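Local coordinates for protein amine oxidase (Emericella nidulans, PDB 3PGB) that probably oxidises primary amines to aldehydes, using a copper ion and a topaquinone cofactor formed from one of its own tyrosines, at residues A[116-121]-A[376-381]; A[348-353]-A[447-452]; A[369-374]-A[727-732]. All coordinates share one frame; numbering follows the deposited sequence.

Contact 1: residues A[116-121]-A[376-381]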
ATOM      1  N   GLU A 116     -10.620  20.846 -28.955  1.00 26.36           N
ATOM      2  CA  GLU A 116     -10.091  20.463 -30.280  1.00 26.58           C
ATOM      3  C   GLU A 116      -9.848  18.960 -30.386  1.00 26.36           C
ATOM      4  O   GLU A 116     -10.111  18.353 -31.427  1.00 26.48           O
ATOM      5  CB  GLU A 116      -8.748  21.143 -30.564  1.00 26.79           C
ATOM      6  CG  GLU A 116      -8.792  22.607 -30.933  1.00 28.13           C
ATOM      7  CD  GLU A 116      -7.395  23.138 -31.211  1.00 30.42           C
ATOM      8  OE1 GLU A 116      -6.985  23.130 -32.396  1.00 31.94           O
ATOM      9  OE2 GLU A 116      -6.690  23.522 -30.242  1.00 31.50           O
ATOM     10  N   ALA A 117      -9.304  18.373 -29.320  1.00 26.06           N
ATOM     11  CA  ALA A 117      -8.894  16.970 -29.330  1.00 25.70           C
ATOM     12  C   ALA A 117     -10.081  16.003 -29.365  1.00 25.43           C
ATOM     13  O   ALA A 117     -10.075  15.048 -30.135  1.00 25.33           O
ATOM     14  CB  ALA A 117      -8.015  16.681 -28.133  1.00 25.61           C
ATOM     15  N   ILE A 118     -11.101  16.269 -28.553  1.00 25.25           N
ATOM     16  CA  ILE A 118     -12.231  15.343 -28.400  1.00 25.20           C
ATOM     17  C   ILE A 118     -12.994  15.091 -29.711  1.00 25.26           C
ATOM     18  O   ILE A 118     -13.289  13.938 -30.033  1.00 25.16           O
ATOM     19  CB  ILE A 118     -13.209  15.801 -27.279  1.00 25.20           C
ATOM     20  CG1 ILE A 118     -12.538  15.706 -25.903  1.00 24.96           C
ATOM     21  CG2 ILE A 118     -14.489  14.965 -27.299  1.00 25.07           C
ATOM     22  CD1 ILE A 118     -12.449  14.297 -25.343  1.00 24.77           C
ATOM     23  N   PRO A 119     -13.315  16.157 -30.473  1.00 25.31           N
ATOM     24  CA  PRO A 119     -13.959  15.947 -31.782  1.00 25.28           C
ATOM     25  C   PRO A 119     -13.085  15.217 -32.812  1.00 25.13           C
ATOM     26  O   PRO A 119     -13.623  14.531 -33.686  1.00 25.02           O
ATOM     27  CB  PRO A 119     -14.269  17.374 -32.259  1.00 25.41           C
ATOM     28  CG  PRO A 119     -14.304  18.197 -31.009  1.00 25.37           C
ATOM     29  CD  PRO A 119     -13.277  17.587 -30.112  1.00 25.35           C
ATOM     30  N   TYR A 120     -11.761  15.369 -32.717  1.00 24.88           N
ATOM     31  CA  TYR A 120     -10.843  14.602 -33.565  1.00 24.72           C
ATOM     32  C   TYR A 120     -10.829  13.118 -33.187  1.00 25.01           C
ATOM     33  O   TYR A 120     -10.843  12.260 -34.063  1.00 24.91           O
ATOM     34  CB  TYR A 120      -9.419  15.164 -33.503  1.00 24.53           C
ATOM     35  CG  TYR A 120      -8.398  14.277 -34.191  1.00 23.57           C
ATOM     36  CD1 TYR A 120      -8.503  13.990 -35.547  1.00 22.99           C
ATOM     37  CD2 TYR A 120      -7.344  13.716 -33.486  1.00 22.91           C
ATOM     38  CE1 TYR A 120      -7.580  13.172 -36.185  1.00 22.37           C
ATOM     39  CE2 TYR A 120      -6.413  12.893 -34.118  1.00 22.64           C
ATOM     40  CZ  TYR A 120      -6.539  12.626 -35.469  1.00 22.17           C
ATOM     41  OH  TYR A 120      -5.624  11.818 -36.105  1.00 21.41           O
ATOM     42  N   LEU A 121     -10.785  12.827 -31.886  1.00 25.37           N
ATOM     43  CA  LEU A 121     -10.787  11.445 -31.400  1.00 25.68           C
ATOM     44  C   LEU A 121     -12.145  10.771 -31.581  1.00 25.94           C
ATOM     45  O   LEU A 121     -12.211   9.627 -32.021  1.00 26.03           O
ATOM     46  CB  LEU A 121     -10.389  11.382 -29.921  1.00 25.61           C
ATOM     47  CG  LEU A 121      -8.970  11.833 -29.579  1.00 25.78           C
ATOM     48  CD1 LEU A 121      -8.792  11.929 -28.063  1.00 25.60           C
ATOM     49  CD2 LEU A 121      -7.932  10.897 -30.197  1.00 25.25           C
ATOM     50  N   VAL A 376     -12.243   6.471 -19.911  1.00 14.78           N
ATOM     51  CA  VAL A 376     -12.446   6.751 -18.486  1.00 14.35           C
ATOM     52  C   VAL A 376     -11.655   7.984 -18.040  1.00 13.93           C
ATOM     53  O   VAL A 376     -12.086   8.690 -17.137  1.00 13.76           O
ATOM     54  CB  VAL A 376     -12.107   5.533 -17.590  1.00 14.21           C
ATOM     55  CG1 VAL A 376     -12.411   4.230 -18.323  1.00 13.88           C
ATOM     56  CG2 VAL A 376     -10.671   5.577 -17.124  1.00 14.66           C
ATOM     57  N   LEU A 377     -10.513   8.239 -18.677  1.00 13.62           N
ATOM     58  CA  LEU A 377      -9.695   9.419 -18.395  1.00 13.36           C
ATOM     59  C   LEU A 377      -9.168  10.033 -19.690  1.00 13.18           C
ATOM     60  O   LEU A 377      -8.489   9.365 -20.472  1.00 12.95           O
ATOM     61  CB  LEU A 377      -8.512   9.039 -17.500  1.00 13.43           C
ATOM     62  CG  LEU A 377      -8.799   8.630 -16.047  1.00 13.22           C
ATOM     63  CD1 LEU A 377      -7.926   7.461 -15.617  1.00 13.20           C
ATOM     64  CD2 LEU A 377      -8.615   9.809 -15.102  1.00 12.87           C
ATOM     65  N   TYR A 378      -9.493  11.301 -19.924  1.00 13.19           N
ATOM     66  CA  TYR A 378      -8.931  12.034 -21.058  1.00 13.24           C
ATOM     67  C   TYR A 378      -7.440  12.278 -20.842  1.00 13.12           C
ATOM     68  O   TYR A 378      -6.662  12.240 -21.790  1.00 12.85           O
ATOM     69  CB  TYR A 378      -9.658  13.375 -21.282  1.00 13.39           C
ATOM     70  CG  TYR A 378      -8.976  14.264 -22.306  1.00 13.60           C
ATOM     71  CD1 TYR A 378      -9.124  14.031 -23.670  1.00 13.92           C
ATOM     72  CD2 TYR A 378      -8.164  15.318 -21.908  1.00 13.93           C
ATOM     73  CE1 TYR A 378      -8.493  14.832 -24.609  1.00 14.15           C
ATOM     74  CE2 TYR A 378      -7.525  16.122 -22.841  1.00 14.79           C
ATOM     75  CZ  TYR A 378      -7.692  15.873 -24.188  1.00 14.86           C
ATOM     76  OH  TYR A 378      -7.054  16.672 -25.111  1.00 15.77           O
ATOM     77  N   GLU A 379      -7.058  12.529 -19.593  1.00 13.16           N
ATOM     78  CA  GLU A 379      -5.694  12.914 -19.251  1.00 13.41           C
ATOM     79  C   GLU A 379      -5.348  12.508 -17.814  1.00 13.06           C
ATOM     80  O   GLU A 379      -6.151  12.702 -16.900  1.00 13.10           O
ATOM     81  CB  GLU A 379      -5.518  14.428 -19.422  1.00 13.57           C
ATOM     82  CG  GLU A 379      -4.094  14.927 -19.139  1.00 14.82           C
ATOM     83  CD  GLU A 379      -3.964  16.445 -19.157  1.00 16.63           C
ATOM     84  OE1 GLU A 379      -2.814  16.927 -19.087  1.00 17.28           O
ATOM     85  OE2 GLU A 379      -4.999  17.157 -19.229  1.00 18.54           O
ATOM     86  N   LEU A 380      -4.158  11.931 -17.641  1.00 12.83           N
ATOM     87  CA  LEU A 380      -3.601  11.581 -16.331  1.00 12.58           C
ATOM     88  C   LEU A 380      -2.109  11.907 -16.363  1.00 12.54           C
ATOM     89  O   LEU A 380      -1.398  11.451 -17.248  1.00 12.48           O
ATOM     90  CB  LEU A 380      -3.814  10.092 -16.042  1.00 12.53           C
ATOM     91  CG  LEU A 380      -3.384   9.500 -14.689  1.00 12.43           C
ATOM     92  CD1 LEU A 380      -4.021  10.216 -13.507  1.00 11.48           C
ATOM     93  CD2 LEU A 380      -3.729   8.006 -14.638  1.00 12.70           C
ATOM     94  N   GLY A 381      -1.626  12.709 -15.424  1.00 12.55           N
ATOM     95  CA  GLY A 381      -0.210  13.080 -15.459  1.00 12.74           C
ATOM     96  C   GLY A 381       0.290  13.907 -14.298  1.00 12.58           C
ATOM     97  O   GLY A 381      -0.465  14.649 -13.681  1.00 12.60           O
TER
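Ala117 and Ile118, on one turn of helix 114-122, receive the ring of Tyr378, which stands on strand 374-389 of the catalytic β-sandwich of the copper amine oxidase fold. The contact joins a helix from the N-terminal part of the chain to the enzyme domain, and the residues that meet are largely buried.

Apolar packing runs to the ring carbons. The methyl CB of Ala117 lies at the ring edge, near its plane, 4.0 Å from Tyr378 CE1. Ile118 adds the end of its longer branch: CD1 comes within 3.7 Å of Tyr378 CD1, meeting the ring obliquely. With CG anti to the backbone N (chi1 171°), the tyrosine side chain projects from the corner where the chain turns at residue 378 and reaches the helix with one flank of its ring, CD1 and CE1, and with its hydroxyl end. There Ala117 CB makes a van der Waals contact of 3.2 Å with Tyr378 OH.

Polar interactions involve neighbours of the pair. Tyr378 OH is hydrogen-bonded to Trp68 NE1, so the hydroxyl beside the alanine methyl is satisfied. The backbone of Tyr378 pairs with Asp541, and its side chain lies about 4 Å from the side chains of Asp541 and Asp543, both calcium ligands; the bound calcium ion is about 6 Å from the tyrosine side chain. On the helix, Leu121 N donates to Ala117 O at 2.9 Å.

Contact 2: residues A[348-353]-A[447-452]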
ATOM      1  N   THR A 348      -1.750  -0.729 -26.252  1.00 13.15           N
ATOM      2  CA  THR A 348      -2.937  -1.468 -25.814  1.00 13.09           C
ATOM      3  C   THR A 348      -2.521  -2.710 -25.035  1.00 13.07           C
ATOM      4  O   THR A 348      -1.591  -3.412 -25.423  1.00 12.88           O
ATOM      5  CB  THR A 348      -3.893  -1.870 -26.980  1.00 13.06           C
ATOM      6  OG1 THR A 348      -3.429  -3.064 -27.621  1.00 13.03           O
ATOM      7  CG2 THR A 348      -4.024  -0.745 -28.008  1.00 12.65           C
ATOM      8  N   TRP A 349      -3.213  -2.956 -23.926  1.00 13.04           N
ATOM      9  CA  TRP A 349      -3.007  -4.147 -23.112  1.00 12.87           C
ATOM     10  C   TRP A 349      -4.374  -4.680 -22.685  1.00 12.84           C
ATOM     11  O   TRP A 349      -5.106  -4.017 -21.956  1.00 12.26           O
ATOM     12  CB  TRP A 349      -2.132  -3.827 -21.891  1.00 12.88           C
ATOM     13  CG  TRP A 349      -2.047  -4.948 -20.872  1.00 12.60           C
ATOM     14  CD1 TRP A 349      -1.263  -6.057 -20.940  1.00 12.66           C
ATOM     15  CD2 TRP A 349      -2.777  -5.050 -19.642  1.00 12.45           C
ATOM     16  NE1 TRP A 349      -1.458  -6.848 -19.831  1.00 12.76           N
ATOM     17  CE2 TRP A 349      -2.382  -6.249 -19.018  1.00 12.24           C
ATOM     18  CE3 TRP A 349      -3.726  -4.241 -19.006  1.00 12.52           C
ATOM     19  CZ2 TRP A 349      -2.905  -6.663 -17.795  1.00 12.91           C
ATOM     20  CZ3 TRP A 349      -4.245  -4.654 -17.790  1.00 12.77           C
ATOM     21  CH2 TRP A 349      -3.831  -5.853 -17.195  1.00 12.79           C
ATOM     22  N   MET A 350      -4.714  -5.874 -23.166  1.00 13.31           N
ATOM     23  CA  MET A 350      -5.970  -6.528 -22.812  1.00 13.39           C
ATOM     24  C   MET A 350      -7.132  -5.576 -23.132  1.00 13.17           C
ATOM     25  O   MET A 350      -7.314  -5.203 -24.290  1.00 13.38           O
ATOM     26  CB  MET A 350      -5.933  -6.952 -21.335  1.00 13.67           C
ATOM     27  CG  MET A 350      -4.726  -7.808 -20.975  1.00 14.04           C
ATOM     28  SD  MET A 350      -4.855  -9.468 -21.658  1.00 15.90           S
ATOM     29  CE  MET A 350      -3.122  -9.926 -21.765  1.00 16.02           C
ATOM     30  N   ASP A 351      -7.887  -5.156 -22.118  1.00 12.90           N
ATOM     31  CA  ASP A 351      -9.017  -4.245 -22.303  1.00 12.69           C
ATOM     32  C   ASP A 351      -8.652  -2.759 -22.243  1.00 12.27           C
ATOM     33  O   ASP A 351      -9.533  -1.916 -22.409  1.00 12.20           O
ATOM     34  CB  ASP A 351     -10.079  -4.523 -21.240  1.00 13.01           C
ATOM     35  CG  ASP A 351     -10.724  -5.884 -21.396  1.00 13.21           C
ATOM     36  OD1 ASP A 351     -11.537  -6.246 -20.532  1.00 14.25           O
ATOM     37  OD2 ASP A 351     -10.437  -6.586 -22.380  1.00 14.79           O
ATOM     38  N   PHE A 352      -7.377  -2.444 -22.010  1.00 11.80           N
ATOM     39  CA  PHE A 352      -6.920  -1.063 -21.829  1.00 11.51           C
ATOM     40  C   PHE A 352      -6.194  -0.532 -23.056  1.00 11.31           C
ATOM     41  O   PHE A 352      -5.559  -1.287 -23.797  1.00 11.03           O
ATOM     42  CB  PHE A 352      -5.947  -0.969 -20.649  1.00 11.72           C
ATOM     43  CG  PHE A 352      -6.602  -1.013 -19.301  1.00 11.62           C
ATOM     44  CD1 PHE A 352      -7.110   0.143 -18.725  1.00 11.85           C
ATOM     45  CD2 PHE A 352      -6.691  -2.199 -18.597  1.00 11.65           C
ATOM     46  CE1 PHE A 352      -7.707   0.114 -17.475  1.00 11.44           C
ATOM     47  CE2 PHE A 352      -7.286  -2.233 -17.351  1.00 11.78           C
ATOM     48  CZ  PHE A 352      -7.794  -1.072 -16.790  1.00 11.66           C
ATOM     49  N   SER A 353      -6.274   0.779 -23.255  1.00 11.20           N
ATOM     50  CA  SER A 353      -5.455   1.464 -24.256  1.00 11.13           C
ATOM     51  C   SER A 353      -5.200   2.887 -23.806  1.00 11.12           C
ATOM     52  O   SER A 353      -5.994   3.446 -23.041  1.00 11.32           O
ATOM     53  CB  SER A 353      -6.134   1.464 -25.630  1.00 11.13           C
ATOM     54  OG  SER A 353      -7.303   2.266 -25.631  1.00 10.82           O
ATOM     55  N   LEU A 447       7.892  -0.710 -20.259  1.00 15.91           N
ATOM     56  CA  LEU A 447       6.559  -1.278 -20.302  1.00 15.36           C
ATOM     57  C   LEU A 447       6.719  -2.750 -19.997  1.00 14.83           C
ATOM     58  O   LEU A 447       7.595  -3.398 -20.565  1.00 14.73           O
ATOM     59  CB  LEU A 447       5.950  -1.112 -21.698  1.00 15.44           C
ATOM     60  CG  LEU A 447       5.619   0.301 -22.185  1.00 15.60           C
ATOM     61  CD1 LEU A 447       5.220   0.282 -23.650  1.00 14.86           C
ATOM     62  CD2 LEU A 447       4.509   0.914 -21.332  1.00 15.93           C
ATOM     63  N   PHE A 448       5.888  -3.289 -19.113  1.00 14.26           N
ATOM     64  CA  PHE A 448       5.963  -4.708 -18.820  1.00 14.11           C
ATOM     65  C   PHE A 448       4.750  -5.256 -18.093  1.00 13.99           C
ATOM     66  O   PHE A 448       4.115  -4.568 -17.291  1.00 13.78           O
ATOM     67  CB  PHE A 448       7.218  -5.020 -17.993  1.00 14.22           C
ATOM     68  CG  PHE A 448       7.277  -4.298 -16.679  1.00 14.34           C
ATOM     69  CD1 PHE A 448       7.783  -3.011 -16.601  1.00 14.50           C
ATOM     70  CD2 PHE A 448       6.827  -4.910 -15.515  1.00 14.35           C
ATOM     71  CE1 PHE A 448       7.843  -2.343 -15.388  1.00 14.31           C
ATOM     72  CE2 PHE A 448       6.883  -4.246 -14.301  1.00 14.49           C
ATOM     73  CZ  PHE A 448       7.392  -2.962 -14.238  1.00 14.20           C
ATOM     74  N   GLU A 449       4.454  -6.518 -18.384  1.00 13.95           N
ATOM     75  CA  GLU A 449       3.558  -7.306 -17.554  1.00 14.00           C
ATOM     76  C   GLU A 449       4.312  -7.823 -16.327  1.00 14.04           C
ATOM     77  O   GLU A 449       5.532  -7.999 -16.357  1.00 13.97           O
ATOM     78  CB  GLU A 449       2.991  -8.486 -18.335  1.00 13.94           C
ATOM     79  CG  GLU A 449       1.873  -8.129 -19.277  1.00 13.93           C
ATOM     80  CD  GLU A 449       1.086  -9.354 -19.681  1.00 14.11           C
ATOM     81  OE1 GLU A 449       1.728 -10.362 -20.040  1.00 14.73           O
ATOM     82  OE2 GLU A 449      -0.162  -9.325 -19.622  1.00 12.59           O
ATOM     83  N   PHE A 450       3.579  -8.068 -15.252  1.00 14.20           N
ATOM     84  CA  PHE A 450       4.178  -8.591 -14.033  1.00 14.58           C
ATOM     85  C   PHE A 450       3.161  -9.453 -13.314  1.00 14.73           C
ATOM     86  O   PHE A 450       2.047  -9.011 -13.054  1.00 14.95           O
ATOM     87  CB  PHE A 450       4.647  -7.441 -13.133  1.00 14.56           C
ATOM     88  CG  PHE A 450       5.568  -7.871 -12.031  1.00 14.20           C
ATOM     89  CD1 PHE A 450       6.944  -7.872 -12.220  1.00 13.74           C
ATOM     90  CD2 PHE A 450       5.061  -8.275 -10.803  1.00 14.14           C
ATOM     91  CE1 PHE A 450       7.799  -8.273 -11.204  1.00 13.60           C
ATOM     92  CE2 PHE A 450       5.912  -8.677  -9.778  1.00 13.19           C
ATOM     93  CZ  PHE A 450       7.278  -8.673  -9.977  1.00 13.12           C
ATOM     94  N   ASP A 451       3.539 -10.694 -13.028  1.00 15.18           N
ATOM     95  CA  ASP A 451       2.690 -11.612 -12.275  1.00 15.39           C
ATOM     96  C   ASP A 451       2.872 -11.320 -10.794  1.00 15.53           C
ATOM     97  O   ASP A 451       3.904 -11.648 -10.223  1.00 15.28           O
ATOM     98  CB  ASP A 451       3.065 -13.060 -12.586  1.00 15.49           C
ATOM     99  CG  ASP A 451       2.152 -14.069 -11.905  1.00 15.69           C
ATOM    100  OD1 ASP A 451       2.359 -15.280 -12.112  1.00 17.52           O
ATOM    101  OD2 ASP A 451       1.232 -13.671 -11.171  1.00 15.35           O
ATOM    102  N   ALA A 452       1.864 -10.694 -10.186  1.00 16.04           N
ATOM    103  CA  ALA A 452       1.930 -10.279  -8.783  1.00 16.29           C
ATOM    104  C   ALA A 452       2.192 -11.467  -7.879  1.00 16.59           C
ATOM    105  O   ALA A 452       1.769 -12.586  -8.179  1.00 16.71           O
ATOM    106  CB  ALA A 452       0.644  -9.590  -8.374  1.00 16.19           C
TER
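Trp349 and Glu449 are joined by a nearly straight hydrogen bond, Trp349 NE1 to Glu449 OE2 at 2.8 Å with an N-H...O angle of 170°. The tryptophan closes strand 346-349 at a two-residue β-hairpin, a type II' turn from Trp349 to Phe352, whereas the glutamate belongs to strand 437-451; both form part of the catalytic β-sandwich. The acceptor oxygen lies in the indole plane, at the ring edge, but the carboxylate is turned 72° from that plane and is met on its anti side, somewhat out of plane. Met350 reaches the same oxygen from the turn, its CE 3.7 Å from Glu449 OE2.

Behind this first shell, the methionine also covers one face of the indole: Met350 CG sits 3.4 Å above the centre of the Trp349 ring, and a bend at chi2 (-72°) then carries the thioether end on toward the glutamate. Phe473, from strand 464-479, stacks with the same indole. Glu449 OE2 has a second, charged partner in Arg337 NH2, so indole and guanidinium share one oxygen, an arrangement that would probably favour the ionised carboxylate in this buried setting. The second subunit lies close by, with its Pro328 against Glu449 and its Pro321 against Met350. The hairpin itself is closed by backbone bonds in both directions, Trp349 N to Phe352 O at 2.9 Å and Phe352 N to Trp349 O at 2.8 Å.

Contact 3: residues A[369-374]-A[727-732]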
ATOM      1  N   ILE A 369      -7.041   7.462 -21.999  1.00 15.71           N
ATOM      2  CA  ILE A 369      -7.034   6.147 -21.372  1.00 15.78           C
ATOM      3  C   ILE A 369      -8.434   5.553 -21.517  1.00 15.97           C
ATOM      4  O   ILE A 369      -9.386   6.102 -20.972  1.00 15.96           O
ATOM      5  CB  ILE A 369      -6.637   6.217 -19.859  1.00 15.72           C
ATOM      6  CG1 ILE A 369      -5.208   6.754 -19.699  1.00 15.34           C
ATOM      7  CG2 ILE A 369      -6.751   4.851 -19.206  1.00 14.88           C
ATOM      8  CD1 ILE A 369      -4.737   6.858 -18.270  1.00 14.79           C
ATOM      9  N   LYS A 370      -8.558   4.454 -22.260  1.00 16.31           N
ATOM     10  CA  LYS A 370      -9.860   3.800 -22.471  1.00 16.95           C
ATOM     11  C   LYS A 370      -9.901   2.419 -21.819  1.00 17.00           C
ATOM     12  O   LYS A 370      -8.868   1.785 -21.643  1.00 17.16           O
ATOM     13  CB  LYS A 370     -10.184   3.672 -23.970  1.00 17.15           C
ATOM     14  CG  LYS A 370     -10.135   5.000 -24.752  1.00 18.12           C
ATOM     15  CD  LYS A 370     -10.406   4.837 -26.251  1.00 18.75           C
ATOM     16  CE  LYS A 370     -11.863   4.486 -26.524  1.00 20.13           C
ATOM     17  NZ  LYS A 370     -12.175   4.292 -27.975  1.00 20.60           N
ATOM     18  N   TYR A 371     -11.104   1.973 -21.455  1.00 17.16           N
ATOM     19  CA  TYR A 371     -11.325   0.636 -20.905  1.00 17.16           C
ATOM     20  C   TYR A 371     -12.541   0.008 -21.585  1.00 17.40           C
ATOM     21  O   TYR A 371     -13.611   0.617 -21.623  1.00 17.35           O
ATOM     22  CB  TYR A 371     -11.557   0.709 -19.398  1.00 17.25           C
ATOM     23  CG  TYR A 371     -11.648  -0.650 -18.729  1.00 16.95           C
ATOM     24  CD1 TYR A 371     -12.859  -1.138 -18.245  1.00 16.77           C
ATOM     25  CD2 TYR A 371     -10.526  -1.455 -18.607  1.00 16.56           C
ATOM     26  CE1 TYR A 371     -12.940  -2.388 -17.639  1.00 16.19           C
ATOM     27  CE2 TYR A 371     -10.599  -2.702 -18.002  1.00 16.14           C
ATOM     28  CZ  TYR A 371     -11.806  -3.159 -17.522  1.00 15.61           C
ATOM     29  OH  TYR A 371     -11.865  -4.392 -16.931  1.00 15.35           O
ATOM     30  N   LYS A 372     -12.371  -1.208 -22.106  1.00 17.50           N
ATOM     31  CA  LYS A 372     -13.405  -1.891 -22.895  1.00 17.88           C
ATOM     32  C   LYS A 372     -13.993  -0.972 -23.970  1.00 18.06           C
ATOM     33  O   LYS A 372     -15.216  -0.865 -24.133  1.00 18.06           O
ATOM     34  CB  LYS A 372     -14.502  -2.462 -21.990  1.00 17.97           C
ATOM     35  CG  LYS A 372     -13.991  -3.498 -20.997  1.00 18.70           C
ATOM     36  CD  LYS A 372     -15.116  -4.086 -20.149  1.00 19.51           C
ATOM     37  CE  LYS A 372     -14.680  -5.395 -19.487  1.00 20.33           C
ATOM     38  NZ  LYS A 372     -14.627  -6.555 -20.447  1.00 20.18           N
ATOM     39  N   GLY A 373     -13.099  -0.292 -24.686  1.00 18.32           N
ATOM     40  CA  GLY A 373     -13.484   0.584 -25.793  1.00 18.45           C
ATOM     41  C   GLY A 373     -14.088   1.922 -25.402  1.00 18.31           C
ATOM     42  O   GLY A 373     -14.466   2.703 -26.275  1.00 18.80           O
ATOM     43  N   GLN A 374     -14.159   2.202 -24.105  1.00 18.00           N
ATOM     44  CA  GLN A 374     -14.802   3.410 -23.590  1.00 17.92           C
ATOM     45  C   GLN A 374     -13.801   4.231 -22.761  1.00 17.21           C
ATOM     46  O   GLN A 374     -13.063   3.683 -21.945  1.00 17.22           O
ATOM     47  CB  GLN A 374     -16.021   3.010 -22.750  1.00 18.14           C
ATOM     48  CG  GLN A 374     -16.738   4.150 -22.043  1.00 19.85           C
ATOM     49  CD  GLN A 374     -17.267   5.192 -23.013  1.00 21.81           C
ATOM     50  OE1 GLN A 374     -17.991   4.863 -23.959  1.00 21.68           O
ATOM     51  NE2 GLN A 374     -16.901   6.457 -22.786  1.00 22.67           N
ATOM     52  N   GLY A 727     -20.402  -7.043 -13.360  1.00 15.10           N
ATOM     53  CA  GLY A 727     -19.628  -7.846 -12.417  1.00 15.18           C
ATOM     54  C   GLY A 727     -18.139  -7.542 -12.459  1.00 15.28           C
ATOM     55  O   GLY A 727     -17.715  -6.556 -13.058  1.00 15.49           O
ATOM     56  N   ASP A 728     -17.353  -8.393 -11.801  1.00 15.19           N
ATOM     57  CA  ASP A 728     -15.894  -8.339 -11.851  1.00 15.03           C
ATOM     58  C   ASP A 728     -15.374  -8.757 -13.236  1.00 14.96           C
ATOM     59  O   ASP A 728     -15.610  -9.885 -13.661  1.00 14.87           O
ATOM     60  CB  ASP A 728     -15.320  -9.277 -10.781  1.00 15.12           C
ATOM     61  CG  ASP A 728     -13.821  -9.511 -10.936  1.00 15.36           C
ATOM     62  OD1 ASP A 728     -13.090  -8.561 -11.283  1.00 14.12           O
ATOM     63  OD2 ASP A 728     -13.381 -10.657 -10.704  1.00 15.00           O
ATOM     64  N   PRO A 729     -14.652  -7.857 -13.939  1.00 14.87           N
ATOM     65  CA  PRO A 729     -14.144  -8.203 -15.268  1.00 15.04           C
ATOM     66  C   PRO A 729     -12.912  -9.113 -15.278  1.00 15.39           C
ATOM     67  O   PRO A 729     -12.529  -9.590 -16.344  1.00 15.46           O
ATOM     68  CB  PRO A 729     -13.789  -6.846 -15.871  1.00 14.82           C
ATOM     69  CG  PRO A 729     -13.475  -5.998 -14.724  1.00 14.96           C
ATOM     70  CD  PRO A 729     -14.309  -6.472 -13.573  1.00 14.86           C
ATOM     71  N   SER A 730     -12.294  -9.341 -14.119  1.00 15.73           N
ATOM     72  CA  SER A 730     -11.138 -10.239 -14.029  1.00 15.97           C
ATOM     73  C   SER A 730     -11.515 -11.683 -14.371  1.00 16.20           C
ATOM     74  O   SER A 730     -10.663 -12.456 -14.810  1.00 16.39           O
ATOM     75  CB  SER A 730     -10.502 -10.187 -12.632  1.00 15.94           C
ATOM     76  OG  SER A 730     -11.064 -11.166 -11.768  1.00 16.41           O
ATOM     77  N   ARG A 731     -12.786 -12.039 -14.179  1.00 16.35           N
ATOM     78  CA  ARG A 731     -13.264 -13.392 -14.474  1.00 16.48           C
ATOM     79  C   ARG A 731     -13.233 -13.730 -15.968  1.00 16.65           C
ATOM     80  O   ARG A 731     -13.475 -14.866 -16.348  1.00 16.78           O
ATOM     81  CB  ARG A 731     -14.684 -13.594 -13.917  1.00 16.38           C
ATOM     82  N   GLU A 732     -12.936 -12.759 -16.822  1.00 16.88           N
ATOM     83  CA  GLU A 732     -12.865 -13.028 -18.250  1.00 17.09           C
ATOM     84  C   GLU A 732     -11.505 -13.572 -18.666  1.00 16.83           C
ATOM     85  O   GLU A 732     -11.337 -14.015 -19.801  1.00 16.91           O
ATOM     86  CB  GLU A 732     -13.244 -11.781 -19.052  1.00 17.51           C
ATOM     87  CG  GLU A 732     -12.167 -10.718 -19.158  1.00 18.72           C
ATOM     88  CD  GLU A 732     -12.706  -9.378 -19.653  1.00 20.42           C
ATOM     89  OE1 GLU A 732     -13.910  -9.081 -19.462  1.00 21.22           O
ATOM     90  OE2 GLU A 732     -11.912  -8.618 -20.238  1.00 21.25           O
TER
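Tyr371 and Lys372 send their side chains toward the 727-732 loop by different first torsions: the tyrosine CG is anti to the backbone N (chi1 -174°), while the lysine CG is anti to the carbonyl carbon (chi1 -61°). The lysine then runs out extended along the tyrosine, its CG 3.6 Å above the ring plane and offset toward the rim, until a bend at chi4 turns the amino group to Glu732. From the other side the glutamate extends beyond its own CG to meet it. The result is a salt bridge of 2.8 Å between Lys372 NZ and Glu732 OE1, made through the syn lone pair of that oxygen. Lys372 NZ has a second anionic partner, Asp351 OD1, and so pairs with carboxylates of a turn and a loop.

The lysine sits at the first central position of a type I' turn from Tyr371 to Gln374, the tip of a β-hairpin between strands 363-371 and 374-389 of the catalytic β-sandwich. Gly373 follows it, also with positive phi. Pro729 lies across the ends of the two side chains: its CG lies 3.2 Å from Tyr371 OH, near the plane of the ring at its edge, and its CB is 4.0 Å from Lys372 CE.

The proline stands within an Asx turn, in which Ser730 N donates to Asp728 OD1 at 3.0 Å, reaching it from above the carboxylate plane. Ser730 OG also donates to the other oxygen, Asp728 OD2, at 2.6 Å. Beyond this loop lies the second subunit, whose Gln315 NE2 is hydrogen-bonded to Glu732 O.

Overall arrangement
One segment of each contact lies in the run of antiparallel strands 346-349, 352-359, 363-371 and 374-389. Contacts 1 and 3 share the last hairpin: their centres are 19 Å apart, yet Val376 N meets Ile369 O at 3.1 Å, a probable hydrogen bond. Contacts 2 and 3 are closer, with centres 12 Å apart; Ser353 O and Lys370 N are 2.9 Å apart. Contacts 1 and 2, 21 Å apart between centres, do not touch. Strand 374-389 pairs with strand 532-542, which carries the copper ligands His532 and His534 at one end and the calcium ligands Asp541 and Phe542 at the other; contact 1 lies at the calcium end. Contacts 2 and 3 both border the second subunit.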